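Local coordinates for putative peptidoglycan-binding/hydrolysing protein (Peptoclostridium difficile, PDB 5TV7), which probably binds bacterial cell-wall peptidoglycan, and possibly hydrolyses it, and here holds glutamine hydroxamate in a pocket formed by loops and helix ends, at residues 38-43 with 59-64; 82-87 with 91-96; 122-127 with 164-169; 130-135 with 143-148; 149-152 with 156-159. All blocks are in the same frame, centred on the assembly; numbering follows the deposited sequence.

Contact 1 of 5, residues 38-43 with 59-64; sequences QEIRDE and DEIFVP
Ile-40 alone carries helix 38-43 onto strand 60-64, lodging against Ile-61 and Val-63. Reading along the helix, Gln-38 comes first and serves the outer surface: its NE2 donates to Asp-42 OD1 at 2.9 Å, meeting that oxygen from above the carboxylate plane, while its OE1 receives a weak bond from Arg-41 NE. Ile-40 follows and points at the strand. Its CG1 lies beside the backbone N (chi1 -59°), which sets CG2 anti to that N and directs it to Ile-61, CG2 to CG2 at 3.5 Å; these two side chains slide past each other in opposite directions. With Val-63 the meeting is tip to tip, Ile-40 CG1 standing 3.8 Å from Val-63 CG2. Arg-41 turns away and reaches Tyr-33, using NH2 on the carbonyl oxygen and a cation-pi contact with the ring. Glu-43 closes the segment with a salt bridge to Lys-141. On the strand, Phe-62 points away from the helix and meets Tyr-82 edge-to-face. A helix seated by a buried aliphatic residue on alternate residues of an outer strand is the two-layer packing of helix on antiparallel sheet.

Contact 2 of 5, residues 82-87 with 91-96; sequences YTVSYN and KTITIM
The carbonyl oxygen of Met-96, a selenomethionine here, is gripped from more than one direction: Thr-83 N donates to it at 3.0 Å in the carbonyl plane, and Tyr-82 CA approaches to 3.2 Å in a CA-H...O contact. A water near Thr-83 OG1 also lies close, at a distance too short to be trusted. From this end the antiparallel hairpin runs through the hydrogen-bonded pairs Thr-83/Met-96, Ser-85/Thr-94 and Asn-87/Thr-92; Thr-94 N to Ser-85 O is the shortest of their bonds, 2.7 Å with an angle of 175° at the hydrogen. Near the turn, Lys-91 and Thr-92 both face Asn-87 in a G1 beta bulge. The non-hydrogen-bonded pairs place Val-84, Tyr-86, Ile-93 and Ile-95 on one face, where Ile-93 CG1 comes within 3.5 Å of Tyr-86 CD1 and Val-84 CG2 lies 3.8 Å from Ile-95 CD1, side by side. Helices 116-127 and 163-173 cover this face, and Tyr-86 OH bonds Asp-167 there. On the other face Met-96 bends at chi3 (-87°), bringing CE to 3.8 Å from Ser-85 CB. The chemistry thus divides the hairpin into an aliphatic and aromatic side buried under helices and a mostly hydroxyl- and amide-bearing side that is more exposed.

Contact 3 of 5, residues 122-127 with 164-169; sequences QIMLTL and ATWDKL. With HGA (glutamine hydroxamate), chain C.
Met-124, a selenomethionine, pushes its CE against the edge of the Trp-166 indole, 3.4 Å from CZ3 and in the plane of the ring, the two side chains crossing at about a right angle. This is the tight part of the contact. The Met-124 chain bends at chi3 (-73°), which swings CE toward the indole and leaves SE 4.0 Å from Leu-169 CB. Beside it Leu-125 CD2 touches Leu-169 CD2 at 3.9 Å. The four side chains are buried and bridge helix segments whose axes come no closer than 10.9 Å and are inclined at 51°. Phe-149 of helix 140-152 and Ile-93 of the sheet add to this core, and the indole NE1 bonds to Lys-107 O. The loose side is the start of segment 164-169, where Ala-164 is exposed and the two helices have not yet drawn together. There the partner is glutamine hydroxamate. Its carboxylate O is held twice by Thr-165, from N at 2.9 Å and from OG1 at 2.7 Å, while Ala-164 N donates to OXT at 3.1 Å. A carboxylate bound by main-chain N-H groups in the first turn of a helix would probably be favoured by the helix dipole. The same helix therefore anchors an apolar core through Trp-166 and Leu-169 and presents its N-terminal N-H groups to an anion.

Contact 4 of 5, residues 130-135 with 143-148; sequences YNVGID and YNAVVS
Ala-145 receives both Val-132 and Tyr-130 where the connection between two helices of the second, putative peptidoglycan-binding domain folds back on helix 140-152. The closest pair is Val-132 CG1 with Ala-145 CB at 3.4 Å, tighter than usual van der Waals contact. Tyr-130 adds its CB at 3.8 Å from the same methyl and then lays its ring along the helix. Ala-145 O sits over one face of that ring, and Ser-148 CB approaches CE1 to 3.8 Å from an oblique direction. The course of the tyrosine follows from its first torsion (chi1 -62°), which places CG beside the backbone N and carries the ring on toward the next helical turn. Further out, Tyr-130 touches Phe-149 and Lys-152, while Val-132 also packs on Gln-122 and Thr-126, so the valine fills the angle between helices 116-127 and 140-152. Polar bonds tie down the rest of the connection: Asn-131 OD1 bonds Lys-141 NZ, and the Ile-134 backbone bonds that of Phe-62 in the outer strand. Last comes the Asp-135 carboxylate, whose OD1 accepts from Ser-137 N and whose OD2 is shared by His-44 ND1 and Asn-47 ND2.

Contact 5 of 5, residues 149-152 with 156-159; sequences FQKK and SADG. With HGA (glutamine hydroxamate), chain C.
The amide of Gln-150 and the carboxylate of Asp-158 meet with their planes 53° apart, and Ser-156 O lies over one face of the amide, 3.2 Å from its CD. At the amide edge Gly-159 N donates to OE1, lying in the carbonyl plane on a lone pair, 3.0 Å away with an N-H...O angle of 155°. Gln-150 and Asp-158 belong to the glutamine hydroxamate pocket of the second, putative peptidoglycan-binding domain, where the segment 156-159 bends through an inverse gamma turn centred on Ala-157. Gln-150 extends beyond CG (chi2 165°) and so reaches from the helix end into the loop. Its NE2 makes a weak bond to Asp-158 OD1 at 3.3 Å and an ordinary hydrogen bond to Thr-165 OG1; held at both ends, the amide is fixed in its rotation and links the loop to the start of the next helix. On the outer rim Lys-151 CG rests 3.7 Å from Ala-157 CB. Gly-159 takes a positive phi, which favours glycine, as the chain turns toward Ile-160, whose N bonds Asp-158 OD1. The same carboxylate meets the ligand: the ligand N donates to Asp-158 OD2 at 3.0 Å.

In the fold
Contacts 1 and 2 come first along the chain and share the five-stranded antiparallel sheet, their centres 23 Å apart on opposite sides of the chain's centre. Contacts 3, 4 and 5 belong to the following three-helix part, the second, putative peptidoglycan-binding domain: contact 3 joins its first and last helices, while contacts 4 and 5, both on helix 140-152, fall in sequence between them. Contact 3 is central, about 10 Å from the centres of contacts 2 and 4 and 11 Å from contact 5. The loop of contact 4 touches the strand of contact 1, and contact 3 packs on contact 2, so the helical part and the sheet form one body. The ligand lies with contacts 3 and 5, at the far end from contact 1.

Contact 1 of 5, residues 38-43 with 59-64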
# COMPACT_ATOMS: atom_id res chain seq x y z
N GLN A 38 -4.54 17.62 6.09
CA GLN A 38 -3.61 18.38 5.25
C GLN A 38 -2.24 17.72 5.07
O GLN A 38 -1.66 17.79 3.99
CB GLN A 38 -3.43 19.81 5.77
CG GLN A 38 -2.71 20.72 4.79
CD GLN A 38 -3.41 20.81 3.44
OE1 GLN A 38 -4.64 20.74 3.36
NE2 GLN A 38 -2.63 20.97 2.38
N GLU A 39 -1.72 17.09 6.12
CA GLU A 39 -0.43 16.40 6.05
C GLU A 39 -0.50 15.24 5.03
O GLU A 39 0.48 14.94 4.33
CB GLU A 39 -0.03 15.91 7.43
CG GLU A 39 1.33 15.23 7.49
CD GLU A 39 1.85 15.04 8.90
OE1 GLU A 39 1.38 15.75 9.83
OE2 GLU A 39 2.75 14.19 9.08
N ILE A 40 -1.67 14.62 4.95
CA ILE A 40 -1.94 13.54 4.00
C ILE A 40 -2.14 14.15 2.60
O ILE A 40 -1.68 13.59 1.61
CB ILE A 40 -3.16 12.70 4.45
CG1 ILE A 40 -2.90 12.08 5.83
CG2 ILE A 40 -3.49 11.61 3.43
CD1 ILE A 40 -1.66 11.21 5.93
N ARG A 41 -2.81 15.30 2.52
CA ARG A 41 -3.00 15.97 1.23
C ARG A 41 -1.67 16.37 0.59
O ARG A 41 -1.49 16.21 -0.61
CB ARG A 41 -3.88 17.21 1.36
CG ARG A 41 -5.36 16.91 1.51
CD ARG A 41 -6.17 18.19 1.69
NE ARG A 41 -5.88 19.21 0.68
CZ ARG A 41 -6.41 19.26 -0.55
NH1 ARG A 41 -6.06 20.24 -1.38
NH2 ARG A 41 -7.28 18.35 -0.96
N ASP A 42 -0.75 16.88 1.41
CA ASP A 42 0.57 17.30 0.91
C ASP A 42 1.40 16.12 0.46
O ASP A 42 2.13 16.21 -0.52
CB ASP A 42 1.32 18.08 1.99
CG ASP A 42 0.62 19.37 2.38
OD1 ASP A 42 -0.01 20.01 1.50
OD2 ASP A 42 0.70 19.75 3.57
N GLU A 43 1.28 15.01 1.18
CA GLU A 43 2.02 13.80 0.84
C GLU A 43 1.51 13.28 -0.52
O GLU A 43 2.30 12.92 -1.39
CB GLU A 43 1.85 12.75 1.95
CG GLU A 43 2.84 11.60 1.87
CD GLU A 43 2.55 10.47 2.87
OE1 GLU A 43 1.63 10.60 3.70
OE2 GLU A 43 3.26 9.45 2.80
N ASP A 59 -9.78 11.23 -5.12
CA ASP A 59 -8.72 10.22 -4.96
C ASP A 59 -8.78 9.65 -3.57
O ASP A 59 -8.79 10.40 -2.59
CB ASP A 59 -7.32 10.82 -5.15
CG ASP A 59 -6.99 11.14 -6.58
OD1 ASP A 59 -7.67 10.65 -7.51
OD2 ASP A 59 -6.01 11.88 -6.79
N GLU A 60 -8.83 8.32 -3.46
CA GLU A 60 -8.87 7.68 -2.15
C GLU A 60 -7.48 7.52 -1.57
O GLU A 60 -6.54 7.14 -2.27
CB GLU A 60 -9.55 6.33 -2.20
CG GLU A 60 -11.05 6.42 -2.42
CD GLU A 60 -11.76 5.10 -2.17
OE1 GLU A 60 -11.06 4.07 -2.01
OE2 GLU A 60 -13.01 5.10 -2.13
N ILE A 61 -7.37 7.82 -0.28
CA ILE A 61 -6.13 7.66 0.45
C ILE A 61 -6.48 6.95 1.75
O ILE A 61 -7.41 7.37 2.45
CB ILE A 61 -5.46 9.01 0.81
CG1 ILE A 61 -5.37 9.92 -0.43
CG2 ILE A 61 -4.08 8.77 1.43
CD1 ILE A 61 -4.99 11.34 -0.12
N PHE A 62 -5.78 5.87 2.05
CA PHE A 62 -5.99 5.14 3.30
C PHE A 62 -4.89 5.56 4.26
O PHE A 62 -3.70 5.49 3.94
CB PHE A 62 -5.98 3.63 3.08
CG PHE A 62 -6.06 2.83 4.36
CD1 PHE A 62 -7.24 2.75 5.09
CD2 PHE A 62 -4.95 2.14 4.82
CE1 PHE A 62 -7.31 2.00 6.26
CE2 PHE A 62 -5.00 1.40 6.00
CZ PHE A 62 -6.19 1.33 6.71
N VAL A 63 -5.31 6.01 5.45
CA VAL A 63 -4.41 6.48 6.48
C VAL A 63 -4.44 5.50 7.63
O VAL A 63 -5.45 5.40 8.33
CB VAL A 63 -4.83 7.87 6.99
CG1 VAL A 63 -3.91 8.33 8.11
CG2 VAL A 63 -4.86 8.87 5.85
N PRO A 64 -3.34 4.76 7.84
CA PRO A 64 -3.33 3.81 8.95
C PRO A 64 -3.25 4.50 10.31
O PRO A 64 -2.76 5.63 10.41
CB PRO A 64 -2.08 2.97 8.69
CG PRO A 64 -1.22 3.77 7.81
CD PRO A 64 -2.07 4.77 7.09

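Contact 2 of 5, residues 82-87 with 91-96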
# COMPACT_ATOMS: atom_id res chain seq x y z
N TYR A 82 -7.67 -4.03 6.97
CA TYR A 82 -7.19 -4.94 5.92
C TYR A 82 -6.34 -6.08 6.43
O TYR A 82 -5.49 -5.90 7.30
CB TYR A 82 -6.33 -4.19 4.90
CG TYR A 82 -7.01 -3.06 4.18
CD1 TYR A 82 -7.92 -3.31 3.16
CD2 TYR A 82 -6.70 -1.74 4.47
CE1 TYR A 82 -8.53 -2.27 2.47
CE2 TYR A 82 -7.31 -0.68 3.79
CZ TYR A 82 -8.22 -0.96 2.79
OH TYR A 82 -8.83 0.07 2.12
N THR A 83 -6.54 -7.25 5.82
CA THR A 83 -5.73 -8.44 6.06
C THR A 83 -5.34 -8.97 4.68
O THR A 83 -5.91 -8.56 3.68
CB THR A 83 -6.48 -9.51 6.87
OG1 THR A 83 -7.73 -9.79 6.24
CG2 THR A 83 -6.73 -9.02 8.29
N VAL A 84 -4.40 -9.91 4.64
CA VAL A 84 -3.86 -10.39 3.38
C VAL A 84 -3.93 -11.89 3.27
O VAL A 84 -3.61 -12.61 4.21
CB VAL A 84 -2.36 -10.00 3.27
CG1 VAL A 84 -1.76 -10.52 1.97
CG2 VAL A 84 -2.19 -8.49 3.36
N SER A 85 -4.34 -12.36 2.09
CA SER A 85 -4.41 -13.77 1.79
C SER A 85 -3.63 -13.98 0.51
O SER A 85 -3.92 -13.37 -0.52
CB SER A 85 -5.84 -14.23 1.57
OG SER A 85 -5.85 -15.62 1.29
N TYR A 86 -2.61 -14.82 0.58
CA TYR A 86 -1.79 -15.09 -0.58
C TYR A 86 -1.99 -16.52 -1.00
O TYR A 86 -1.69 -17.43 -0.25
CB TYR A 86 -0.32 -14.75 -0.26
CG TYR A 86 0.71 -15.19 -1.29
CD1 TYR A 86 0.43 -15.12 -2.65
CD2 TYR A 86 2.00 -15.56 -0.91
CE1 TYR A 86 1.37 -15.50 -3.60
CE2 TYR A 86 2.96 -15.92 -1.85
CZ TYR A 86 2.63 -15.90 -3.19
OH TYR A 86 3.56 -16.24 -4.14
N ASN A 87 -2.53 -16.70 -2.20
CA ASN A 87 -2.76 -18.03 -2.74
C ASN A 87 -1.61 -18.34 -3.68
O ASN A 87 -1.62 -17.94 -4.84
CB ASN A 87 -4.12 -18.11 -3.44
CG ASN A 87 -4.45 -19.52 -3.90
OD1 ASN A 87 -3.54 -20.33 -4.12
ND2 ASN A 87 -5.73 -19.82 -4.03
N LYS A 91 -1.30 -17.99 -7.74
CA LYS A 91 -0.52 -16.78 -8.07
C LYS A 91 -1.35 -15.51 -7.89
O LYS A 91 -1.33 -14.61 -8.73
CB LYS A 91 0.08 -16.85 -9.48
CG LYS A 91 1.17 -17.89 -9.66
CD LYS A 91 1.60 -17.93 -11.11
CE LYS A 91 2.69 -18.94 -11.39
NZ LYS A 91 3.95 -18.58 -10.70
N THR A 92 -2.07 -15.43 -6.78
CA THR A 92 -2.90 -14.25 -6.48
C THR A 92 -2.74 -13.83 -5.03
O THR A 92 -2.48 -14.66 -4.14
CB THR A 92 -4.40 -14.53 -6.67
OG1 THR A 92 -4.79 -15.62 -5.82
CG2 THR A 92 -4.75 -14.87 -8.12
N ILE A 93 -2.95 -12.54 -4.80
CA ILE A 93 -2.95 -11.96 -3.46
C ILE A 93 -4.27 -11.22 -3.32
O ILE A 93 -4.64 -10.43 -4.19
CB ILE A 93 -1.78 -10.98 -3.24
CG1 ILE A 93 -0.49 -11.79 -3.10
CG2 ILE A 93 -2.00 -10.15 -1.96
CD1 ILE A 93 0.76 -10.94 -3.01
N THR A 94 -4.95 -11.47 -2.21
CA THR A 94 -6.22 -10.80 -1.94
C THR A 94 -6.07 -9.95 -0.70
O THR A 94 -5.59 -10.42 0.33
CB THR A 94 -7.36 -11.82 -1.71
OG1 THR A 94 -7.42 -12.70 -2.83
CG2 THR A 94 -8.72 -11.12 -1.55
N ILE A 95 -6.42 -8.68 -0.84
CA ILE A 95 -6.48 -7.74 0.26
C ILE A 95 -7.96 -7.78 0.72
O ILE A 95 -8.86 -7.45 -0.05
CB ILE A 95 -6.08 -6.33 -0.19
CG1 ILE A 95 -4.64 -6.32 -0.75
CG2 ILE A 95 -6.22 -5.34 0.98
CD1 ILE A 95 -3.55 -6.75 0.22
N MSE A 96 -8.17 -8.17 1.97
CA MSE A 96 -9.52 -8.35 2.52
C MSE A 96 -9.91 -7.33 3.56
O MSE A 96 -9.17 -7.06 4.49
CB MSE A 96 -9.60 -9.74 3.17
CG MSE A 96 -8.78 -10.78 2.40
SE MSE A 96 -9.14 -12.62 2.99
CE MSE A 96 -7.81 -12.64 4.45
O HOH W 1 -9.57 -7.71 6.92

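Contact 3 of 5, residues 122-127 with 164-169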
# COMPACT_ATOMS: atom_id res chain seq x y z
N GLN A 122 1.19 -1.26 -1.44
CA GLN A 122 1.34 -0.23 -0.41
C GLN A 122 0.81 -0.70 0.94
O GLN A 122 1.40 -0.39 1.97
CB GLN A 122 0.67 1.08 -0.85
CG GLN A 122 1.47 1.77 -1.94
CD GLN A 122 0.74 2.91 -2.62
OE1 GLN A 122 -0.50 3.00 -2.62
NE2 GLN A 122 1.52 3.80 -3.23
N ILE A 123 -0.30 -1.41 0.91
CA ILE A 123 -0.86 -1.96 2.11
C ILE A 123 0.11 -2.96 2.74
O ILE A 123 0.39 -2.87 3.92
CB ILE A 123 -2.23 -2.60 1.85
CG1 ILE A 123 -3.26 -1.47 1.67
CG2 ILE A 123 -2.63 -3.49 3.02
CD1 ILE A 123 -4.56 -1.92 1.06
N MSE A 124 0.65 -3.86 1.94
CA MSE A 124 1.59 -4.87 2.44
C MSE A 124 2.88 -4.25 2.95
O MSE A 124 3.39 -4.65 4.01
CB MSE A 124 1.84 -5.89 1.34
CG MSE A 124 0.59 -6.75 1.18
SE MSE A 124 0.92 -8.28 0.01
CE MSE A 124 0.99 -7.30 -1.66
N LEU A 125 3.42 -3.28 2.22
CA LEU A 125 4.65 -2.60 2.65
C LEU A 125 4.41 -1.87 3.97
O LEU A 125 5.24 -1.92 4.89
CB LEU A 125 5.14 -1.62 1.58
CG LEU A 125 5.70 -2.25 0.31
CD1 LEU A 125 5.78 -1.21 -0.80
CD2 LEU A 125 7.07 -2.85 0.57
N THR A 126 3.24 -1.23 4.09
CA THR A 126 2.89 -0.54 5.33
C THR A 126 2.80 -1.52 6.52
O THR A 126 3.25 -1.18 7.61
CB THR A 126 1.62 0.30 5.17
OG1 THR A 126 1.80 1.22 4.09
CG2 THR A 126 1.33 1.06 6.44
N LEU A 127 2.25 -2.72 6.31
CA LEU A 127 2.20 -3.74 7.37
C LEU A 127 3.58 -4.16 7.85
O LEU A 127 3.74 -4.52 9.01
CB LEU A 127 1.47 -5.00 6.91
CG LEU A 127 -0.04 -5.00 6.94
CD1 LEU A 127 -0.58 -6.22 6.20
CD2 LEU A 127 -0.53 -4.97 8.38
N ALA A 164 8.86 -12.29 -7.85
CA ALA A 164 9.64 -12.60 -6.65
C ALA A 164 9.30 -11.66 -5.49
O ALA A 164 9.21 -12.10 -4.35
CB ALA A 164 11.14 -12.55 -6.95
N THR A 165 9.12 -10.38 -5.79
CA THR A 165 8.82 -9.40 -4.75
C THR A 165 7.39 -9.60 -4.22
O THR A 165 7.16 -9.49 -3.01
CB THR A 165 9.08 -7.96 -5.24
OG1 THR A 165 10.46 -7.83 -5.58
CG2 THR A 165 8.74 -6.93 -4.15
N TRP A 166 6.44 -9.92 -5.11
CA TRP A 166 5.06 -10.19 -4.67
C TRP A 166 5.04 -11.38 -3.76
O TRP A 166 4.36 -11.37 -2.74
CB TRP A 166 4.13 -10.52 -5.82
CG TRP A 166 3.67 -9.39 -6.67
CD1 TRP A 166 3.86 -9.25 -8.01
CD2 TRP A 166 2.92 -8.25 -6.25
NE1 TRP A 166 3.24 -8.11 -8.46
CE2 TRP A 166 2.66 -7.48 -7.39
CE3 TRP A 166 2.42 -7.82 -5.01
CZ2 TRP A 166 1.95 -6.28 -7.34
CZ3 TRP A 166 1.69 -6.63 -4.97
CH2 TRP A 166 1.47 -5.87 -6.12
N ASP A 167 5.79 -12.42 -4.13
CA ASP A 167 5.84 -13.65 -3.36
C ASP A 167 6.34 -13.40 -1.95
O ASP A 167 5.76 -13.90 -0.97
CB ASP A 167 6.75 -14.65 -4.06
CG ASP A 167 6.90 -15.95 -3.30
OD1 ASP A 167 5.92 -16.73 -3.21
OD2 ASP A 167 8.01 -16.21 -2.80
N LYS A 168 7.39 -12.59 -1.83
CA LYS A 168 7.98 -12.31 -0.53
C LYS A 168 7.02 -11.46 0.30
O LYS A 168 6.80 -11.73 1.47
CB LYS A 168 9.36 -11.64 -0.68
CG LYS A 168 10.20 -11.65 0.59
CD LYS A 168 10.67 -13.07 0.92
CE LYS A 168 11.26 -13.13 2.31
NZ LYS A 168 11.42 -14.53 2.81
N LEU A 169 6.41 -10.45 -0.31
CA LEU A 169 5.43 -9.62 0.38
C LEU A 169 4.28 -10.46 0.90
O LEU A 169 3.85 -10.31 2.05
CB LEU A 169 4.87 -8.54 -0.56
CG LEU A 169 5.80 -7.36 -0.82
CD1 LEU A 169 5.26 -6.52 -1.97
CD2 LEU A 169 5.96 -6.54 0.44
N HGA C . 11.88 -7.17 -9.30
CA HGA C . 11.17 -8.14 -10.12
CB HGA C . 12.15 -8.72 -11.15
CG HGA C . 11.48 -9.12 -12.47
CD HGA C . 11.06 -7.93 -13.30
OE1 HGA C . 9.89 -7.79 -13.60
NE2 HGA C . 12.01 -7.07 -13.69
OZ2 HGA C . 11.69 -5.93 -14.42
C HGA C . 10.57 -9.22 -9.24
O HGA C . 10.27 -8.91 -8.07
OXT HGA C . 10.36 -10.37 -9.70

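Contact 4 of 5, residues 130-135 with 143-148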
# COMPACT_ATOMS: atom_id res chain seq x y z
N TYR A 130 7.06 -0.10 6.41
CA TYR A 130 7.53 0.93 5.47
C TYR A 130 6.59 2.12 5.45
O TYR A 130 5.36 1.99 5.60
CB TYR A 130 7.77 0.35 4.06
CG TYR A 130 8.84 -0.70 4.11
CD1 TYR A 130 10.20 -0.36 4.04
CD2 TYR A 130 8.51 -2.04 4.34
CE1 TYR A 130 11.19 -1.33 4.15
CE2 TYR A 130 9.49 -3.01 4.45
CZ TYR A 130 10.82 -2.65 4.36
OH TYR A 130 11.77 -3.62 4.49
N ASN A 131 7.19 3.29 5.29
CA ASN A 131 6.46 4.52 5.24
C ASN A 131 6.24 4.88 3.77
O ASN A 131 7.15 5.34 3.07
CB ASN A 131 7.25 5.57 6.00
CG ASN A 131 6.47 6.84 6.21
OD1 ASN A 131 5.56 7.16 5.46
ND2 ASN A 131 6.85 7.59 7.23
N VAL A 132 5.05 4.58 3.28
CA VAL A 132 4.63 4.91 1.93
C VAL A 132 3.22 5.42 2.13
O VAL A 132 2.55 5.04 3.08
CB VAL A 132 4.57 3.69 0.98
CG1 VAL A 132 5.89 2.95 0.98
CG2 VAL A 132 3.46 2.72 1.35
N GLY A 133 2.76 6.29 1.25
CA GLY A 133 1.37 6.74 1.34
C GLY A 133 0.55 5.68 0.63
O GLY A 133 0.99 5.17 -0.41
N ILE A 134 -0.60 5.32 1.19
CA ILE A 134 -1.45 4.31 0.56
C ILE A 134 -2.51 5.01 -0.27
O ILE A 134 -3.66 5.19 0.16
CB ILE A 134 -2.06 3.36 1.60
CG1 ILE A 134 -0.94 2.72 2.43
CG2 ILE A 134 -2.92 2.31 0.91
CD1 ILE A 134 -1.42 2.04 3.69
N ASP A 135 -2.10 5.43 -1.47
CA ASP A 135 -2.97 6.17 -2.40
C ASP A 135 -3.03 5.59 -3.81
O ASP A 135 -3.47 6.27 -4.72
CB ASP A 135 -2.50 7.63 -2.48
CG ASP A 135 -1.08 7.78 -3.04
OD1 ASP A 135 -0.40 6.76 -3.38
OD2 ASP A 135 -0.63 8.95 -3.12
N TYR A 143 8.85 3.61 -4.26
CA TYR A 143 10.09 3.13 -4.86
C TYR A 143 11.13 2.87 -3.78
O TYR A 143 11.70 1.78 -3.74
CB TYR A 143 10.63 4.12 -5.91
CG TYR A 143 12.00 3.75 -6.44
CD1 TYR A 143 12.14 2.86 -7.51
CD2 TYR A 143 13.16 4.28 -5.87
CE1 TYR A 143 13.39 2.51 -8.00
CE2 TYR A 143 14.42 3.92 -6.35
CZ TYR A 143 14.53 3.04 -7.42
OH TYR A 143 15.76 2.68 -7.93
N ASN A 144 11.35 3.84 -2.90
CA ASN A 144 12.35 3.70 -1.82
C ASN A 144 12.04 2.52 -0.92
O ASN A 144 12.94 1.78 -0.54
CB ASN A 144 12.45 4.97 -0.97
CG ASN A 144 12.92 6.18 -1.77
OD1 ASN A 144 13.56 6.05 -2.82
ND2 ASN A 144 12.60 7.36 -1.28
N ALA A 145 10.75 2.34 -0.61
CA ALA A 145 10.32 1.25 0.25
C ALA A 145 10.58 -0.09 -0.43
O ALA A 145 11.11 -1.01 0.21
CB ALA A 145 8.86 1.41 0.61
N VAL A 146 10.25 -0.19 -1.71
CA VAL A 146 10.45 -1.42 -2.46
C VAL A 146 11.94 -1.78 -2.52
O VAL A 146 12.30 -2.92 -2.26
CB VAL A 146 9.83 -1.33 -3.87
CG1 VAL A 146 10.23 -2.52 -4.72
CG2 VAL A 146 8.31 -1.23 -3.78
N VAL A 147 12.79 -0.81 -2.83
CA VAL A 147 14.26 -1.04 -2.85
C VAL A 147 14.74 -1.52 -1.48
O VAL A 147 15.48 -2.50 -1.39
CB VAL A 147 15.02 0.22 -3.30
CG1 VAL A 147 16.53 0.11 -3.07
CG2 VAL A 147 14.72 0.52 -4.77
N SER A 148 14.29 -0.84 -0.41
CA SER A 148 14.68 -1.22 0.96
C SER A 148 14.23 -2.63 1.31
O SER A 148 14.98 -3.40 1.91
CB SER A 148 14.09 -0.24 1.98
OG SER A 148 14.65 1.04 1.84

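Contact 5 of 5, residues 149-152 with 156-159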
# COMPACT_ATOMS: atom_id res chain seq x y z
N PHE A 149 12.98 -2.93 0.98
CA PHE A 149 12.40 -4.24 1.20
C PHE A 149 13.20 -5.30 0.46
O PHE A 149 13.54 -6.33 1.02
CB PHE A 149 10.93 -4.27 0.75
CG PHE A 149 10.31 -5.63 0.77
CD1 PHE A 149 9.83 -6.17 1.95
CD2 PHE A 149 10.18 -6.37 -0.40
CE1 PHE A 149 9.24 -7.44 1.97
CE2 PHE A 149 9.59 -7.63 -0.39
CZ PHE A 149 9.12 -8.17 0.79
N GLN A 150 13.49 -5.03 -0.80
CA GLN A 150 14.26 -5.97 -1.60
C GLN A 150 15.65 -6.21 -1.01
O GLN A 150 16.12 -7.36 -0.97
CB GLN A 150 14.34 -5.49 -3.05
CG GLN A 150 13.02 -5.64 -3.77
CD GLN A 150 12.94 -4.87 -5.07
OE1 GLN A 150 13.62 -3.86 -5.26
NE2 GLN A 150 12.06 -5.33 -5.96
N LYS A 151 16.30 -5.15 -0.55
CA LYS A 151 17.62 -5.32 0.06
C LYS A 151 17.51 -6.12 1.35
O LYS A 151 18.29 -7.04 1.58
CB LYS A 151 18.30 -3.98 0.34
CG LYS A 151 18.80 -3.29 -0.93
CD LYS A 151 19.35 -1.91 -0.61
CE LYS A 151 19.98 -1.25 -1.84
NZ LYS A 151 20.44 0.13 -1.50
N LYS A 152 16.51 -5.82 2.17
CA LYS A 152 16.34 -6.54 3.41
C LYS A 152 16.17 -8.05 3.20
O LYS A 152 16.74 -8.85 3.95
CB LYS A 152 15.14 -6.00 4.21
CG LYS A 152 14.87 -6.75 5.52
CD LYS A 152 13.83 -6.04 6.38
CE LYS A 152 13.64 -6.72 7.73
NZ LYS A 152 12.62 -6.03 8.57
N SER A 156 16.75 -8.83 -5.76
CA SER A 156 17.37 -7.80 -6.57
C SER A 156 16.61 -6.49 -6.30
O SER A 156 15.39 -6.43 -6.37
CB SER A 156 17.33 -8.16 -8.05
OG SER A 156 18.26 -9.17 -8.33
N ALA A 157 17.37 -5.45 -5.95
CA ALA A 157 16.80 -4.19 -5.54
C ALA A 157 16.60 -3.23 -6.71
O ALA A 157 17.18 -2.16 -6.75
CB ALA A 157 17.66 -3.57 -4.47
N ASP A 158 15.75 -3.63 -7.65
CA ASP A 158 15.47 -2.82 -8.83
C ASP A 158 14.28 -1.87 -8.68
O ASP A 158 13.96 -1.12 -9.60
CB ASP A 158 15.27 -3.72 -10.06
CG ASP A 158 14.14 -4.74 -9.88
OD1 ASP A 158 13.42 -4.67 -8.86
OD2 ASP A 158 13.98 -5.62 -10.76
N GLY A 159 13.61 -1.90 -7.52
CA GLY A 159 12.46 -1.04 -7.26
C GLY A 159 11.21 -1.43 -8.03
O GLY A 159 10.24 -0.69 -8.03
N HGA C . 11.88 -7.17 -9.30
CA HGA C . 11.17 -8.14 -10.12
CB HGA C . 12.15 -8.72 -11.15
CG HGA C . 11.48 -9.12 -12.47
CD HGA C . 11.06 -7.93 -13.30
OE1 HGA C . 9.89 -7.79 -13.60
NE2 HGA C . 12.01 -7.07 -13.69
OZ2 HGA C . 11.69 -5.93 -14.42
C HGA C . 10.57 -9.22 -9.24
O HGA C . 10.27 -8.91 -8.07
OXT HGA C . 10.36 -10.37 -9.70